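Local atomic coordinates of putative tetR-family transcriptional regulatory protein (Streptomyces coelicolor, PDB entry 2DG8), a protein that probably binds DNA through an N-terminal helix-turn-helix and acts as a dimeric, ligand-responsive transcriptional regulator of the TetR family. Residues V30-I35 with S45-F50; G52-L57 with Q117-E122; D66-V71 with H94-D99. One frame throughout, in Å; residues are numbered along the deposited sequence.

Contact 1 of 3, residues V30-I35 with S45-F50; sequences VSHRRI and SMTYHF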
ATOM      1  N   VAL A  30       4.027 -17.779   8.825  1.00 36.40           N
ATOM      2  CA  VAL A  30       4.754 -18.616   7.880  1.00 38.22           C
ATOM      3  C   VAL A  30       5.681 -19.590   8.599  1.00 39.04           C
ATOM      4  O   VAL A  30       6.522 -19.185   9.395  1.00 39.12           O
ATOM      5  CB  VAL A  30       5.616 -17.776   6.899  1.00 39.70           C
ATOM      6  CG1 VAL A  30       6.572 -18.693   6.128  1.00 40.50           C
ATOM      7  CG2 VAL A  30       4.719 -17.018   5.920  1.00 36.17           C
ATOM      8  N   SER A  31       5.514 -20.879   8.329  1.00 40.64           N
ATOM      9  CA  SER A  31       6.381 -21.885   8.927  1.00 40.75           C
ATOM     10  C   SER A  31       6.392 -23.108   8.040  1.00 40.68           C
ATOM     11  O   SER A  31       5.424 -23.386   7.330  1.00 41.49           O
ATOM     12  CB  SER A  31       5.920 -22.271  10.340  1.00 40.81           C
ATOM     13  OG  SER A  31       4.846 -23.195  10.314  1.00 40.61           O
ATOM     14  N   HIS A  32       7.507 -23.824   8.081  1.00 41.39           N
ATOM     15  CA  HIS A  32       7.694 -25.034   7.300  1.00 42.08           C
ATOM     16  C   HIS A  32       6.605 -26.071   7.525  1.00 40.96           C
ATOM     17  O   HIS A  32       6.097 -26.660   6.573  1.00 42.01           O
ATOM     18  CB  HIS A  32       9.061 -25.632   7.625  1.00 43.52           C
ATOM     19  CG  HIS A  32      10.189 -24.956   6.919  1.00 44.99           C
ATOM     20  ND1 HIS A  32      11.426 -24.767   7.496  1.00 50.21           N
ATOM     21  CD2 HIS A  32      10.266 -24.423   5.677  1.00 46.81           C
ATOM     22  CE1 HIS A  32      12.216 -24.143   6.640  1.00 50.39           C
ATOM     23  NE2 HIS A  32      11.538 -23.925   5.530  1.00 48.34           N
ATOM     24  N   ARG A  33       6.243 -26.298   8.783  1.00 42.09           N
ATOM     25  CA  ARG A  33       5.213 -27.283   9.095  1.00 41.77           C
ATOM     26  C   ARG A  33       3.835 -26.922   8.546  1.00 41.53           C
ATOM     27  O   ARG A  33       3.171 -27.754   7.923  1.00 40.93           O
ATOM     28  CB  ARG A  33       5.125 -27.495  10.608  1.00 45.65           C
ATOM     29  CG  ARG A  33       5.949 -28.676  11.120  1.00 50.58           C
ATOM     30  CD  ARG A  33       6.881 -28.273  12.254  1.00 56.45           C
ATOM     31  NE  ARG A  33       6.192 -27.495  13.283  1.00 61.60           N
ATOM     32  CZ  ARG A  33       6.755 -27.094  14.420  1.00 63.40           C
ATOM     33  NH1 ARG A  33       8.020 -27.401  14.681  1.00 64.54           N
ATOM     34  NH2 ARG A  33       6.056 -26.381  15.295  1.00 64.80           N
ATOM     35  N   ARG A  34       3.406 -25.682   8.769  1.00 40.64           N
ATOM     36  CA  ARG A  34       2.100 -25.242   8.298  1.00 40.64           C
ATOM     37  C   ARG A  34       1.988 -25.311   6.778  1.00 42.15           C
ATOM     38  O   ARG A  34       0.949 -25.700   6.234  1.00 42.92           O
ATOM     39  CB  ARG A  34       1.825 -23.808   8.753  1.00 42.46           C
ATOM     40  CG  ARG A  34       1.830 -23.600  10.255  1.00 44.28           C
ATOM     41  CD  ARG A  34       1.069 -22.328  10.629  1.00 46.54           C
ATOM     42  NE  ARG A  34       1.067 -22.122  12.072  1.00 47.13           N
ATOM     43  CZ  ARG A  34       2.080 -21.606  12.757  1.00 49.73           C
ATOM     44  NH1 ARG A  34       3.185 -21.222  12.135  1.00 47.16           N
ATOM     45  NH2 ARG A  34       2.002 -21.508  14.080  1.00 51.42           N
ATOM     46  N   ILE A  35       3.063 -24.936   6.092  1.00 41.45           N
ATOM     47  CA  ILE A  35       3.072 -24.944   4.637  1.00 39.08           C
ATOM     48  C   ILE A  35       3.057 -26.356   4.080  1.00 40.03           C
ATOM     49  O   ILE A  35       2.296 -26.656   3.156  1.00 40.71           O
ATOM     50  CB  ILE A  35       4.298 -24.167   4.093  1.00 38.62           C
ATOM     51  CG1 ILE A  35       4.152 -22.683   4.456  1.00 37.03           C
ATOM     52  CG2 ILE A  35       4.419 -24.347   2.580  1.00 34.43           C
ATOM     53  CD1 ILE A  35       5.394 -21.860   4.219  1.00 39.99           C
ATOM     54  N   SER A  45      10.185 -32.103   2.516  1.00 39.24           N
ATOM     55  CA  SER A  45      10.182 -31.499   1.188  1.00 39.11           C
ATOM     56  C   SER A  45      10.492 -30.007   1.236  1.00 38.11           C
ATOM     57  O   SER A  45      10.973 -29.442   0.257  1.00 39.65           O
ATOM     58  CB  SER A  45       8.828 -31.694   0.507  1.00 39.28           C
ATOM     59  OG  SER A  45       8.490 -33.057   0.411  1.00 44.49           O
ATOM     60  N   MET A  46      10.210 -29.371   2.369  1.00 36.49           N
ATOM     61  CA  MET A  46      10.459 -27.942   2.513  1.00 36.30           C
ATOM     62  C   MET A  46      11.945 -27.623   2.341  1.00 36.54           C
ATOM     63  O   MET A  46      12.321 -26.810   1.498  1.00 34.92           O
ATOM     64  CB  MET A  46       9.971 -27.445   3.884  1.00 34.95           C
ATOM     65  CG  MET A  46       8.452 -27.499   4.085  1.00 38.17           C
ATOM     66  SD  MET A  46       7.513 -26.519   2.864  1.00 41.73           S
ATOM     67  CE  MET A  46       6.956 -27.732   1.840  1.00 42.56           C
ATOM     68  N   THR A  47      12.786 -28.275   3.137  1.00 36.29           N
ATOM     69  CA  THR A  47      14.228 -28.050   3.078  1.00 36.94           C
ATOM     70  C   THR A  47      14.913 -28.783   1.918  1.00 35.35           C
ATOM     71  O   THR A  47      16.085 -28.557   1.629  1.00 34.12           O
ATOM     72  CB  THR A  47      14.886 -28.455   4.404  1.00 37.19           C
ATOM     73  OG1 THR A  47      14.499 -29.793   4.739  1.00 38.67           O
ATOM     74  CG2 THR A  47      14.451 -27.511   5.508  1.00 37.16           C
ATOM     75  N   TYR A  48      14.187 -29.669   1.256  1.00 35.73           N
ATOM     76  CA  TYR A  48      14.759 -30.367   0.118  1.00 35.66           C
ATOM     77  C   TYR A  48      14.809 -29.382  -1.057  1.00 36.44           C
ATOM     78  O   TYR A  48      15.791 -29.323  -1.810  1.00 35.08           O
ATOM     79  CB  TYR A  48      13.889 -31.566  -0.273  1.00 37.16           C
ATOM     80  CG  TYR A  48      14.408 -32.305  -1.491  1.00 37.41           C
ATOM     81  CD1 TYR A  48      15.201 -33.444  -1.355  1.00 38.64           C
ATOM     82  CD2 TYR A  48      14.160 -31.825  -2.778  1.00 41.53           C
ATOM     83  CE1 TYR A  48      15.738 -34.087  -2.464  1.00 39.07           C
ATOM     84  CE2 TYR A  48      14.693 -32.459  -3.899  1.00 43.24           C
ATOM     85  CZ  TYR A  48      15.482 -33.588  -3.730  1.00 42.46           C
ATOM     86  OH  TYR A  48      16.020 -34.200  -4.831  1.00 46.88           O
ATOM     87  N   HIS A  49      13.737 -28.602  -1.190  1.00 35.12           N
ATOM     88  CA  HIS A  49      13.586 -27.640  -2.281  1.00 34.27           C
ATOM     89  C   HIS A  49      14.018 -26.213  -1.998  1.00 33.55           C
ATOM     90  O   HIS A  49      14.314 -25.468  -2.925  1.00 34.43           O
ATOM     91  CB  HIS A  49      12.120 -27.603  -2.726  1.00 33.79           C
ATOM     92  CG  HIS A  49      11.644 -28.876  -3.342  1.00 33.99           C
ATOM     93  ND1 HIS A  49      11.961 -29.240  -4.633  1.00 38.69           N
ATOM     94  CD2 HIS A  49      10.896 -29.886  -2.838  1.00 36.90           C
ATOM     95  CE1 HIS A  49      11.426 -30.418  -4.899  1.00 40.46           C
ATOM     96  NE2 HIS A  49      10.776 -30.834  -3.826  1.00 39.42           N
ATOM     97  N   PHE A  50      14.051 -25.829  -0.730  1.00 31.16           N
ATOM     98  CA  PHE A  50      14.405 -24.458  -0.386  1.00 33.62           C
ATOM     99  C   PHE A  50      15.514 -24.349   0.649  1.00 33.21           C
ATOM    100  O   PHE A  50      15.506 -25.051   1.664  1.00 32.88           O
ATOM    101  CB  PHE A  50      13.152 -23.727   0.110  1.00 30.38           C
ATOM    102  CG  PHE A  50      12.061 -23.654  -0.913  1.00 29.86           C
ATOM    103  CD1 PHE A  50      12.039 -22.628  -1.854  1.00 29.58           C
ATOM    104  CD2 PHE A  50      11.072 -24.633  -0.966  1.00 30.44           C
ATOM    105  CE1 PHE A  50      11.051 -22.579  -2.837  1.00 27.68           C
ATOM    106  CE2 PHE A  50      10.078 -24.593  -1.947  1.00 29.38           C
ATOM    107  CZ  PHE A  50      10.070 -23.560  -2.884  1.00 30.37           C
TER

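Contact 2 of 3, residues G52-L57 with Q117-E122; sequences GIEQLL and QPAYRE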
ATOM      1  N   GLY A  52      16.037 -21.966   2.630  1.00 36.40           N
ATOM      2  CA  GLY A  52      15.565 -21.337   3.851  1.00 36.33           C
ATOM      3  C   GLY A  52      14.297 -20.552   3.583  1.00 38.08           C
ATOM      4  O   GLY A  52      13.833 -20.497   2.441  1.00 35.92           O
ATOM      5  N   ILE A  53      13.755 -19.922   4.620  1.00 38.85           N
ATOM      6  CA  ILE A  53      12.517 -19.162   4.497  1.00 42.03           C
ATOM      7  C   ILE A  53      12.621 -17.956   3.569  1.00 42.10           C
ATOM      8  O   ILE A  53      11.642 -17.584   2.917  1.00 40.78           O
ATOM      9  CB  ILE A  53      12.011 -18.685   5.886  1.00 44.82           C
ATOM     10  CG1 ILE A  53      10.508 -18.935   6.004  1.00 48.41           C
ATOM     11  CG2 ILE A  53      12.277 -17.195   6.077  1.00 48.33           C
ATOM     12  CD1 ILE A  53      10.143 -20.400   6.204  1.00 46.83           C
ATOM     13  N   GLU A  54      13.804 -17.349   3.507  1.00 42.49           N
ATOM     14  CA  GLU A  54      13.994 -16.184   2.656  1.00 41.92           C
ATOM     15  C   GLU A  54      13.838 -16.540   1.185  1.00 39.54           C
ATOM     16  O   GLU A  54      13.112 -15.867   0.463  1.00 38.76           O
ATOM     17  CB  GLU A  54      15.368 -15.546   2.876  1.00 45.27           C
ATOM     18  CG  GLU A  54      15.495 -14.212   2.146  1.00 49.75           C
ATOM     19  CD  GLU A  54      16.869 -13.581   2.263  1.00 54.40           C
ATOM     20  OE1 GLU A  54      16.943 -12.329   2.297  1.00 56.36           O
ATOM     21  OE2 GLU A  54      17.872 -14.327   2.309  1.00 56.80           O
ATOM     22  N   GLN A  55      14.524 -17.586   0.732  1.00 36.30           N
ATOM     23  CA  GLN A  55      14.395 -17.980  -0.664  1.00 34.53           C
ATOM     24  C   GLN A  55      12.941 -18.361  -0.948  1.00 34.47           C
ATOM     25  O   GLN A  55      12.391 -18.026  -1.995  1.00 34.68           O
ATOM     26  CB  GLN A  55      15.291 -19.173  -0.982  1.00 35.34           C
ATOM     27  CG  GLN A  55      15.097 -19.677  -2.400  1.00 35.58           C
ATOM     28  CD  GLN A  55      15.881 -20.936  -2.675  1.00 38.99           C
ATOM     29  OE1 GLN A  55      15.588 -22.002  -2.126  1.00 39.78           O
ATOM     30  NE2 GLN A  55      16.895 -20.823  -3.522  1.00 37.91           N
ATOM     31  N   LEU A  56      12.334 -19.077  -0.007  1.00 33.26           N
ATOM     32  CA  LEU A  56      10.940 -19.509  -0.126  1.00 34.69           C
ATOM     33  C   LEU A  56      10.061 -18.264  -0.302  1.00 34.18           C
ATOM     34  O   LEU A  56       9.271 -18.177  -1.244  1.00 34.04           O
ATOM     35  CB  LEU A  56      10.547 -20.287   1.146  1.00 32.51           C
ATOM     36  CG  LEU A  56       9.272 -21.132   1.290  1.00 37.89           C
ATOM     37  CD1 LEU A  56       8.219 -20.327   1.993  1.00 39.72           C
ATOM     38  CD2 LEU A  56       8.782 -21.648  -0.074  1.00 34.37           C
ATOM     39  N   LEU A  57      10.218 -17.292   0.592  1.00 33.89           N
ATOM     40  CA  LEU A  57       9.429 -16.065   0.508  1.00 36.95           C
ATOM     41  C   LEU A  57       9.706 -15.282  -0.769  1.00 36.65           C
ATOM     42  O   LEU A  57       8.789 -14.731  -1.387  1.00 38.93           O
ATOM     43  CB  LEU A  57       9.687 -15.170   1.721  1.00 36.11           C
ATOM     44  CG  LEU A  57       9.106 -15.656   3.054  1.00 36.51           C
ATOM     45  CD1 LEU A  57       9.362 -14.619   4.125  1.00 34.90           C
ATOM     46  CD2 LEU A  57       7.612 -15.907   2.910  1.00 37.21           C
ATOM     47  N   GLN A 117      12.151  -4.898   5.549  1.00 46.39           N
ATOM     48  CA  GLN A 117      13.430  -5.478   5.128  1.00 45.70           C
ATOM     49  C   GLN A 117      13.804  -5.076   3.708  1.00 45.62           C
ATOM     50  O   GLN A 117      13.390  -5.719   2.751  1.00 47.42           O
ATOM     51  CB  GLN A 117      13.363  -7.004   5.226  1.00 46.26           C
ATOM     52  CG  GLN A 117      13.145  -7.522   6.646  1.00 47.72           C
ATOM     53  CD  GLN A 117      12.895  -9.022   6.694  1.00 49.82           C
ATOM     54  OE1 GLN A 117      13.587  -9.799   6.041  1.00 51.23           O
ATOM     55  NE2 GLN A 117      11.908  -9.432   7.481  1.00 50.38           N
ATOM     56  N   PRO A 118      14.621  -4.017   3.560  1.00 46.31           N
ATOM     57  CA  PRO A 118      15.087  -3.478   2.278  1.00 45.37           C
ATOM     58  C   PRO A 118      15.414  -4.518   1.211  1.00 44.20           C
ATOM     59  O   PRO A 118      15.144  -4.307   0.028  1.00 44.01           O
ATOM     60  CB  PRO A 118      16.308  -2.655   2.680  1.00 47.00           C
ATOM     61  CG  PRO A 118      15.901  -2.117   4.013  1.00 46.19           C
ATOM     62  CD  PRO A 118      15.287  -3.330   4.685  1.00 45.82           C
ATOM     63  N   ALA A 119      15.999  -5.638   1.617  1.00 43.62           N
ATOM     64  CA  ALA A 119      16.342  -6.683   0.661  1.00 43.32           C
ATOM     65  C   ALA A 119      15.142  -7.035  -0.216  1.00 43.84           C
ATOM     66  O   ALA A 119      15.292  -7.322  -1.408  1.00 43.11           O
ATOM     67  CB  ALA A 119      16.831  -7.923   1.391  1.00 44.72           C
ATOM     68  N   TYR A 120      13.946  -7.001   0.366  1.00 42.12           N
ATOM     69  CA  TYR A 120      12.756  -7.341  -0.404  1.00 42.34           C
ATOM     70  C   TYR A 120      12.299  -6.264  -1.386  1.00 40.94           C
ATOM     71  O   TYR A 120      11.389  -6.497  -2.183  1.00 38.89           O
ATOM     72  CB  TYR A 120      11.610  -7.744   0.529  1.00 42.45           C
ATOM     73  CG  TYR A 120      11.800  -9.126   1.127  1.00 43.90           C
ATOM     74  CD1 TYR A 120      12.409  -9.294   2.370  1.00 44.24           C
ATOM     75  CD2 TYR A 120      11.405 -10.271   0.428  1.00 44.64           C
ATOM     76  CE1 TYR A 120      12.623 -10.568   2.906  1.00 44.10           C
ATOM     77  CE2 TYR A 120      11.616 -11.553   0.955  1.00 44.03           C
ATOM     78  CZ  TYR A 120      12.224 -11.689   2.194  1.00 43.99           C
ATOM     79  OH  TYR A 120      12.434 -12.940   2.723  1.00 46.96           O
ATOM     80  N   ARG A 121      12.937  -5.094  -1.346  1.00 39.83           N
ATOM     81  CA  ARG A 121      12.586  -4.025  -2.268  1.00 37.34           C
ATOM     82  C   ARG A 121      13.091  -4.380  -3.663  1.00 38.09           C
ATOM     83  O   ARG A 121      12.744  -3.725  -4.651  1.00 36.82           O
ATOM     84  CB  ARG A 121      13.157  -2.692  -1.787  1.00 37.70           C
ATOM     85  CG  ARG A 121      12.479  -2.231  -0.513  1.00 37.92           C
ATOM     86  CD  ARG A 121      12.993  -0.908  -0.007  1.00 38.54           C
ATOM     87  NE  ARG A 121      12.565  -0.696   1.374  1.00 39.04           N
ATOM     88  CZ  ARG A 121      13.007   0.281   2.154  1.00 42.22           C
ATOM     89  NH1 ARG A 121      12.558   0.388   3.396  1.00 43.48           N
ATOM     90  NH2 ARG A 121      13.899   1.152   1.693  1.00 44.21           N
ATOM     91  N   GLU A 122      13.916  -5.422  -3.735  1.00 36.93           N
ATOM     92  CA  GLU A 122      14.412  -5.910  -5.022  1.00 40.85           C
ATOM     93  C   GLU A 122      13.194  -6.494  -5.734  1.00 40.30           C
ATOM     94  O   GLU A 122      13.077  -6.435  -6.958  1.00 41.08           O
ATOM     95  CB  GLU A 122      15.437  -7.032  -4.830  1.00 42.70           C
ATOM     96  CG  GLU A 122      16.829  -6.577  -4.464  1.00 48.59           C
ATOM     97  CD  GLU A 122      17.765  -7.747  -4.211  1.00 51.28           C
ATOM     98  OE1 GLU A 122      17.784  -8.685  -5.039  1.00 53.79           O
ATOM     99  OE2 GLU A 122      18.481  -7.724  -3.189  1.00 50.45           O
TER

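Contact 3 of 3, residues D66-V71 with H94-D99; sequences DHIVAV and HELSED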
ATOM      1  N   ASP A  66       4.583 -12.184 -10.615  1.00 33.95           N
ATOM      2  CA  ASP A  66       4.436 -12.568 -12.021  1.00 35.90           C
ATOM      3  C   ASP A  66       2.964 -12.526 -12.422  1.00 34.64           C
ATOM      4  O   ASP A  66       2.611 -12.106 -13.525  1.00 34.12           O
ATOM      5  CB  ASP A  66       4.976 -13.990 -12.242  1.00 36.76           C
ATOM      6  CG  ASP A  66       6.497 -14.062 -12.193  1.00 41.27           C
ATOM      7  OD1 ASP A  66       7.041 -15.185 -12.104  1.00 43.53           O
ATOM      8  OD2 ASP A  66       7.155 -13.001 -12.253  1.00 41.59           O
ATOM      9  N   HIS A  67       2.115 -12.971 -11.503  1.00 35.79           N
ATOM     10  CA  HIS A  67       0.666 -13.026 -11.698  1.00 35.71           C
ATOM     11  C   HIS A  67       0.015 -11.663 -11.953  1.00 34.95           C
ATOM     12  O   HIS A  67      -0.763 -11.508 -12.896  1.00 35.76           O
ATOM     13  CB  HIS A  67       0.026 -13.700 -10.470  1.00 38.16           C
ATOM     14  CG  HIS A  67      -1.438 -13.431 -10.319  1.00 43.18           C
ATOM     15  ND1 HIS A  67      -2.391 -13.984 -11.149  1.00 43.43           N
ATOM     16  CD2 HIS A  67      -2.113 -12.657  -9.435  1.00 45.03           C
ATOM     17  CE1 HIS A  67      -3.588 -13.564 -10.781  1.00 46.53           C
ATOM     18  NE2 HIS A  67      -3.448 -12.757  -9.744  1.00 46.18           N
ATOM     19  N   ILE A  68       0.329 -10.681 -11.115  1.00 34.72           N
ATOM     20  CA  ILE A  68      -0.243  -9.350 -11.272  1.00 35.20           C
ATOM     21  C   ILE A  68       0.309  -8.678 -12.524  1.00 36.14           C
ATOM     22  O   ILE A  68      -0.418  -7.974 -13.234  1.00 33.94           O
ATOM     23  CB  ILE A  68       0.033  -8.474 -10.028  1.00 35.26           C
ATOM     24  CG1 ILE A  68      -0.608  -9.123  -8.793  1.00 35.85           C
ATOM     25  CG2 ILE A  68      -0.570  -7.087 -10.213  1.00 37.53           C
ATOM     26  CD1 ILE A  68      -2.132  -9.210  -8.855  1.00 28.00           C
ATOM     27  N   VAL A  69       1.591  -8.903 -12.800  1.00 36.26           N
ATOM     28  CA  VAL A  69       2.211  -8.341 -13.991  1.00 37.07           C
ATOM     29  C   VAL A  69       1.460  -8.861 -15.213  1.00 36.02           C
ATOM     30  O   VAL A  69       1.242  -8.138 -16.182  1.00 35.72           O
ATOM     31  CB  VAL A  69       3.697  -8.750 -14.092  1.00 38.18           C
ATOM     32  CG1 VAL A  69       4.217  -8.528 -15.513  1.00 38.08           C
ATOM     33  CG2 VAL A  69       4.520  -7.930 -13.101  1.00 39.54           C
ATOM     34  N   ALA A  70       1.059 -10.124 -15.153  1.00 35.96           N
ATOM     35  CA  ALA A  70       0.335 -10.736 -16.252  1.00 35.83           C
ATOM     36  C   ALA A  70      -1.036 -10.083 -16.375  1.00 35.79           C
ATOM     37  O   ALA A  70      -1.612 -10.030 -17.460  1.00 39.22           O
ATOM     38  CB  ALA A  70       0.188 -12.231 -16.012  1.00 33.17           C
ATOM     39  N   VAL A  71      -1.567  -9.600 -15.257  1.00 36.43           N
ATOM     40  CA  VAL A  71      -2.869  -8.947 -15.282  1.00 35.36           C
ATOM     41  C   VAL A  71      -2.729  -7.653 -16.073  1.00 34.79           C
ATOM     42  O   VAL A  71      -3.654  -7.243 -16.774  1.00 34.85           O
ATOM     43  CB  VAL A  71      -3.388  -8.636 -13.864  1.00 32.15           C
ATOM     44  CG1 VAL A  71      -4.697  -7.869 -13.951  1.00 33.71           C
ATOM     45  CG2 VAL A  71      -3.613  -9.935 -13.100  1.00 33.82           C
ATOM     46  N   HIS A  94      -9.901  -0.864 -11.596  1.00 32.50           N
ATOM     47  CA  HIS A  94     -11.079  -1.369 -10.905  1.00 32.82           C
ATOM     48  C   HIS A  94     -10.991  -2.863 -10.595  1.00 33.16           C
ATOM     49  O   HIS A  94     -11.383  -3.311  -9.516  1.00 31.24           O
ATOM     50  CB  HIS A  94     -12.344  -1.020 -11.696  1.00 32.29           C
ATOM     51  CG  HIS A  94     -12.719   0.430 -11.591  1.00 34.46           C
ATOM     52  ND1 HIS A  94     -13.971   0.846 -11.194  1.00 35.21           N
ATOM     53  CD2 HIS A  94     -11.985   1.555 -11.754  1.00 32.63           C
ATOM     54  CE1 HIS A  94     -13.990   2.163 -11.108  1.00 32.50           C
ATOM     55  NE2 HIS A  94     -12.797   2.620 -11.442  1.00 32.67           N
ATOM     56  N   GLU A  95     -10.444  -3.634 -11.519  1.00 33.64           N
ATOM     57  CA  GLU A  95     -10.311  -5.062 -11.269  1.00 36.26           C
ATOM     58  C   GLU A  95      -9.359  -5.321 -10.087  1.00 34.03           C
ATOM     59  O   GLU A  95      -9.666  -6.103  -9.196  1.00 31.97           O
ATOM     60  CB  GLU A  95      -9.795  -5.777 -12.518  1.00 36.99           C
ATOM     61  CG  GLU A  95      -9.653  -7.278 -12.329  1.00 44.34           C
ATOM     62  CD  GLU A  95      -9.209  -8.000 -13.590  1.00 45.53           C
ATOM     63  OE1 GLU A  95      -9.712  -7.654 -14.685  1.00 49.55           O
ATOM     64  OE2 GLU A  95      -8.374  -8.923 -13.479  1.00 43.70           O
ATOM     65  N   LEU A  96      -8.214  -4.649 -10.074  1.00 33.68           N
ATOM     66  CA  LEU A  96      -7.240  -4.843  -9.003  1.00 34.15           C
ATOM     67  C   LEU A  96      -7.735  -4.361  -7.646  1.00 33.07           C
ATOM     68  O   LEU A  96      -7.314  -4.878  -6.619  1.00 33.83           O
ATOM     69  CB  LEU A  96      -5.935  -4.109  -9.312  1.00 36.14           C
ATOM     70  CG  LEU A  96      -5.069  -4.469 -10.522  1.00 39.04           C
ATOM     71  CD1 LEU A  96      -4.002  -3.381 -10.679  1.00 36.77           C
ATOM     72  CD2 LEU A  96      -4.426  -5.840 -10.341  1.00 37.34           C
ATOM     73  N   SER A  97      -8.607  -3.360  -7.637  1.00 30.26           N
ATOM     74  CA  SER A  97      -9.108  -2.833  -6.382  1.00 32.80           C
ATOM     75  C   SER A  97     -10.249  -3.624  -5.761  1.00 32.98           C
ATOM     76  O   SER A  97     -10.474  -3.514  -4.559  1.00 33.95           O
ATOM     77  CB  SER A  97      -9.561  -1.376  -6.548  1.00 32.02           C
ATOM     78  OG  SER A  97     -10.778  -1.291  -7.280  1.00 33.54           O
ATOM     79  N   GLU A  98     -10.964  -4.425  -6.545  1.00 33.24           N
ATOM     80  CA  GLU A  98     -12.099  -5.142  -5.964  1.00 36.05           C
ATOM     81  C   GLU A  98     -12.365  -6.595  -6.327  1.00 36.52           C
ATOM     82  O   GLU A  98     -13.196  -7.238  -5.686  1.00 36.44           O
ATOM     83  CB  GLU A  98     -13.384  -4.352  -6.229  1.00 36.92           C
ATOM     84  CG  GLU A  98     -13.603  -3.976  -7.681  1.00 38.90           C
ATOM     85  CD  GLU A  98     -14.908  -3.219  -7.896  1.00 41.17           C
ATOM     86  OE1 GLU A  98     -15.176  -2.249  -7.152  1.00 39.67           O
ATOM     87  OE2 GLU A  98     -15.666  -3.594  -8.818  1.00 42.58           O
ATOM     88  N   ASP A  99     -11.682  -7.125  -7.333  1.00 36.67           N
ATOM     89  CA  ASP A  99     -11.947  -8.495  -7.742  1.00 35.65           C
ATOM     90  C   ASP A  99     -11.399  -9.589  -6.843  1.00 33.92           C
ATOM     91  O   ASP A  99     -12.065 -10.584  -6.623  1.00 30.50           O
ATOM     92  CB  ASP A  99     -11.476  -8.715  -9.178  1.00 39.22           C
ATOM     93  CG  ASP A  99     -12.418  -8.085 -10.202  1.00 45.42           C
ATOM     94  OD1 ASP A  99     -12.184  -8.241 -11.418  1.00 47.25           O
ATOM     95  OD2 ASP A  99     -13.401  -7.429  -9.787  1.00 48.90           O
TER

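Contact 1 of 3, residues V30-I35 with S45-F50
H32 and M46 carry the meeting of the two helices of a helix-turn-helix: helix 32-39 packs on helix 44-49, which would be the recognition helix as in other TetR-family regulators. Their CA atoms, 6.2 Å apart, are the nearest pair between the two segments, and at this spacing the side chains slide past each other in opposite directions.

The van der Waals contacts begin at the H32 ring, where CD2 lies 3.5 Å from M46 CB, an oblique approach. Backbone joins in, since M46 CG is also 3.5 Å from H32 O. Further along the ring, H32 CE1 reaches T47 CG2 at 4.2 Å, the two side chains crossing at about a right angle. M46 is bent at both chi2 (-59°) and chi3, which carries its thioether away from the imidazole and on to I35, whose CG2 is 3.8 Å from SD. The remaining sulfur-aromatic relation is loose: M46 SD stands 5.5 Å from the centre of the H32 ring and 68° off its normal. I14 of helix 10-25 and V41 of the connecting turn pack on M46 as well, so this methionine is buried where all three helices of the DNA-binding region converge.

As for polar interactions, no hydrogen bond links the two segments. H32 NE2 is buried by the contact without a hydrogen-bonding partner in the model, with I53 of helix 53-77 packed beside it. The capping interaction is local: S31 is the N-cap of helix 32-39, the helix that presents H32 and I35. Its OG accepts a nearly straight bond from R34 N, 3.3 Å long with an angle of 164° at the hydrogen.

Contact 2 of 3, residues G52-L57 with Q117-E122
The phenolic oxygen of Y120 is held among carbon atoms of E54 and L57, one helical turn apart on helix 53-77, the helix that in TetR-family proteins joins the DNA-binding domain to the C-terminal domain. Y120 comes from the other side of that junction, in the short 3-10 turn 118-120 ahead of helix 121-135. Its OH lies 3.4 Å from E54 CG and 3.6 Å from E54 CA. L57 contributes two more carbons, CB at 3.7 Å and CD1 at 3.8 Å from Y120 OH. No hydrogen bond crosses between the segments, so the grip on this oxygen here is by packing.

The reach of the tyrosine explains the shape of the interface. The nearest CA atoms, those of L57 and Y120, are still 9.4 Å apart, and the aromatic side chain spans most of that gap. Its ring meets both partners obliquely, and its CE2 adds an apolar touch on L57 CB at 4.2 Å. E54 has CG anti to its own backbone N (chi1 -172°) and continues extended, which lays its methylene beside Y120 OH and sends the carboxylate onward. That carboxylate is turned 60° from the ring plane, and OE1 comes no nearer to A119 than 4.5 Å, from its CB.

The same junction has a salt bridge just beside it, E122 OE1 with R58 NH2, one residue beyond the 52-57 segment. R121 and E122 pack on A159 and R162 of the second subunit, so the junction between the two domains lies beside that subunit. Within the turn, Q117 O lies in plane at the edge of the Y120 ring and accepts the 2.8 Å hydrogen bond from Y120 N.

Contact 3 of 3, residues D66-V71 with H94-D99
Inside the helical C-terminal region of this TetR-family protein, I68 and V71 of helix 53-77 meet E95 and L96 near the end of helix 82-98. The two short helical segments run roughly antiparallel, at 145° between their N-to-C directions. Their axes come no closer than 12.0 Å, a wide spacing that agrees with the modest 142 Å² buried and with contact made by side-chain ends.

A single methyl group does most of the joining. L96 CD2 lies 4.1 Å from I68 CG2 and equally 4.1 Å from V71 CG1, so it touches residues from successive turns of the facing helix. The approaches differ: L96 crosses I68 at a slant but slides past V71 in the opposite direction. V71 CG1, anti to the backbone N (chi1 176°), also meets E95 OE2 at 3.9 Å. E95 is extended as far as its carboxylate, which brings this oxygen to the valine from the margin of the interface.

Other helices extend the packing, with W127 of helix 121-135 on I68 and T155 of helix 141-159 on L96. On the same turn as L96, S97 OG donates to H94 O at 3.1 Å. The contact thus joins near-antiparallel helices packed side by side, as in the all-helical C-terminal domain of TetR-family regulators.

Overall arrangement
The three contacts follow the protein from its DNA-binding end into its C-terminal bundle. Contact 1 closes within the helix-turn-helix before contact 2 opens, and contact 3 is nested inside the loop that contact 2 closes. Helix 53-77 is the common element: its start serves contact 2, its second half contact 3, and it follows directly on helix 44-49 of contact 1. Centres of contacts 1 and 2 are 15 Å apart and the two touch, for instance F50 on L56; the centre of contact 3 is about 22 Å from that of contact 2 and about 28 Å from that of contact 1. Such continuity is consistent with helix 53-77 relaying ligand-induced shifts, as in TetR relatives.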